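Local coordinates for glutathione s-transferase (Haemonchus contortus, PDB 2WS2), which probably catalyses the conjugation of glutathione to electrophilic substrates, as a homodimeric Nu-class transferase of the sigma family, at residues 121-126 with 169-173. Residues are numbered along the deposited sequence; the frame is centred on the assembly and turned at random.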
loop_
_atom_site.group_PDB
_atom_site.type_symbol
_atom_site.label_atom_id
_atom_site.label_comp_id
_atom_site.label_asym_id
_atom_site.label_seq_id
_atom_site.Cartn_x
_atom_site.Cartn_y
_atom_site.Cartn_z
ATOM N N GLU A 121 -13.009 11.349 18.019
ATOM C CA GLU A 121 -14.130 11.240 17.116
ATOM C C GLU A 121 -14.121 12.469 16.230
ATOM O O GLU A 121 -14.031 12.329 15.026
ATOM C CB GLU A 121 -15.440 11.169 17.892
ATOM C CG GLU A 121 -16.641 10.742 17.060
ATOM C CD GLU A 121 -17.669 9.979 17.866
ATOM O OE1 GLU A 121 -18.881 10.132 17.581
ATOM O OE2 GLU A 121 -17.268 9.192 18.768
ATOM N N LYS A 122 -14.189 13.657 16.832
ATOM C CA LYS A 122 -14.380 14.911 16.090
ATOM C C LYS A 122 -13.143 15.631 15.507
ATOM O O LYS A 122 -13.318 16.459 14.620
ATOM C CB LYS A 122 -15.274 15.902 16.868
ATOM C CG LYS A 122 -14.714 16.406 18.196
ATOM C CD LYS A 122 -15.752 17.209 18.992
ATOM C CE LYS A 122 -16.481 16.366 20.046
ATOM N NZ LYS A 122 -16.703 17.149 21.310
ATOM N N ASP A 123 -11.928 15.348 15.991
ATOM C CA ASP A 123 -10.702 15.993 15.407
ATOM C C ASP A 123 -9.810 15.006 14.619
ATOM O O ASP A 123 -8.795 15.395 14.012
ATOM C CB ASP A 123 -9.884 16.793 16.453
ATOM C CG ASP A 123 -10.560 18.133 16.873
ATOM O OD1 ASP A 123 -10.486 19.157 16.151
ATOM O OD2 ASP A 123 -11.147 18.181 17.962
ATOM N N VAL A 124 -10.201 13.739 14.609
ATOM C CA VAL A 124 -9.535 12.724 13.793
ATOM C C VAL A 124 -10.535 11.977 12.883
ATOM O O VAL A 124 -10.473 12.100 11.655
ATOM C CB VAL A 124 -8.736 11.720 14.668
ATOM C CG1 VAL A 124 -8.368 10.468 13.870
ATOM C CG2 VAL A 124 -7.488 12.387 15.294
ATOM N N PHE A 125 -11.458 11.242 13.504
ATOM C CA PHE A 125 -12.311 10.262 12.819
ATOM C C PHE A 125 -13.341 10.843 11.866
ATOM O O PHE A 125 -13.523 10.332 10.758
ATOM C CB PHE A 125 -13.037 9.368 13.841
ATOM C CG PHE A 125 -14.082 8.463 13.230
ATOM C CD1 PHE A 125 -13.716 7.271 12.601
ATOM C CD2 PHE A 125 -15.444 8.811 13.272
ATOM C CE1 PHE A 125 -14.686 6.436 12.030
ATOM C CE2 PHE A 125 -16.425 7.986 12.694
ATOM C CZ PHE A 125 -16.050 6.798 12.080
ATOM N N GLU A 126 -14.060 11.861 12.313
ATOM C CA GLU A 126 -15.200 12.336 11.541
ATOM C C GLU A 126 -14.762 13.165 10.325
ATOM O O GLU A 126 -15.283 12.948 9.238
ATOM C CB GLU A 126 -16.205 13.066 12.430
ATOM C CG GLU A 126 -16.433 12.326 13.739
ATOM C CD GLU A 126 -17.875 12.138 14.070
ATOM O OE1 GLU A 126 -18.455 13.018 14.763
ATOM O OE2 GLU A 126 -18.416 11.094 13.652
ATOM N N TYR A 169 -19.454 1.326 15.842
ATOM C CA TYR A 169 -19.934 2.619 15.375
ATOM C C TYR A 169 -21.177 2.404 14.508
ATOM O O TYR A 169 -21.063 2.180 13.284
ATOM C CB TYR A 169 -18.844 3.342 14.591
ATOM C CG TYR A 169 -18.897 4.830 14.741
ATOM C CD1 TYR A 169 -18.331 5.441 15.839
ATOM C CD2 TYR A 169 -19.540 5.627 13.797
ATOM C CE1 TYR A 169 -18.382 6.812 15.997
ATOM C CE2 TYR A 169 -19.586 7.002 13.934
ATOM C CZ TYR A 169 -19.008 7.595 15.050
ATOM O OH TYR A 169 -19.044 8.967 15.224
ATOM N N PRO A 170 -22.379 2.433 15.140
ATOM C CA PRO A 170 -23.660 2.236 14.438
ATOM C C PRO A 170 -23.966 3.296 13.382
ATOM O O PRO A 170 -24.627 2.983 12.386
ATOM C CB PRO A 170 -24.707 2.340 15.578
ATOM C CG PRO A 170 -24.046 3.193 16.597
ATOM C CD PRO A 170 -22.587 2.783 16.556
ATOM N N LYS A 171 -23.520 4.537 13.622
ATOM C CA LYS A 171 -23.791 5.684 12.746
ATOM C C LYS A 171 -22.653 5.925 11.730
ATOM O O LYS A 171 -22.363 7.065 11.349
ATOM C CB LYS A 171 -24.067 6.949 13.578
ATOM C CG LYS A 171 -23.137 7.117 14.792
ATOM C CD LYS A 171 -23.541 8.290 15.712
ATOM C CE LYS A 171 -22.408 8.599 16.705
ATOM N NZ LYS A 171 -22.226 7.530 17.730
ATOM N N LEU A 172 -22.032 4.831 11.306
ATOM C CA LEU A 172 -20.865 4.869 10.416
ATOM C C LEU A 172 -21.192 5.525 9.067
ATOM O O LEU A 172 -20.647 6.584 8.759
ATOM C CB LEU A 172 -20.251 3.488 10.271
ATOM C CG LEU A 172 -18.865 3.363 9.591
ATOM C CD1 LEU A 172 -17.758 4.203 10.251
ATOM C CD2 LEU A 172 -18.488 1.934 9.576
ATOM N N TYR A 173 -22.091 4.958 8.269
ATOM C CA TYR A 173 -22.453 5.675 7.039
ATOM C C TYR A 173 -23.801 6.403 7.157
ATOM O O TYR A 173 -24.715 6.171 6.353
ATOM C CB TYR A 173 -22.396 4.813 5.745
ATOM C CG TYR A 173 -21.734 3.438 5.774
ATOM C CD1 TYR A 173 -21.952 2.549 4.748
ATOM C CD2 TYR A 173 -20.919 3.032 6.802
ATOM C CE1 TYR A 173 -21.384 1.302 4.723
ATOM C CE2 TYR A 173 -20.356 1.777 6.798
ATOM C CZ TYR A 173 -20.599 0.922 5.766
ATOM O OH TYR A 173 -20.020 -0.307 5.755
#
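The hydroxyl of Y169 meets E121 and E126 of helix 118-143 at once. Its OH lies 2.6 Å from OE1 of E121 and 2.7 Å from OE2 of E126. Both distances suit a hydrogen bond, but the one phenol proton cannot serve both carboxylates fully. Two carboxylates this close to each other may raise the proton affinity of one of them. The E121 carboxylate reaches the rim of the Y169 ring, its plane turned 72° from the ring. E126 comes in across the tyrosine at about a right angle.

F125 adds the apolar half. Its CG is anti to the backbone N (chi1 172°), which carries the ring out towards the loop. The F125 edge points at one face of Y169 in a tilted edge-to-face (T-shaped) pair, the ring planes 56° apart, with CE2 of F125 3.5 Å from CZ of Y169. CD1 of L172 closes on the F125 rim, 3.6 Å from CZ of F125. K171 NZ stays 4.2 Å from E121 OE1, too far for a salt bridge, though its positive charge may still partly offset the negative charge of E121.

In the second shell, OE2 of E121 is hydrogen-bonded to OH of Y105, and the Y105 ring meets F125. NH1 of R129 is hydrogen-bonded to O of L172. The contact thus ties the start of helix 118-143 to the loop between helices 155-162 and 177-186, within the helical C-terminal domain.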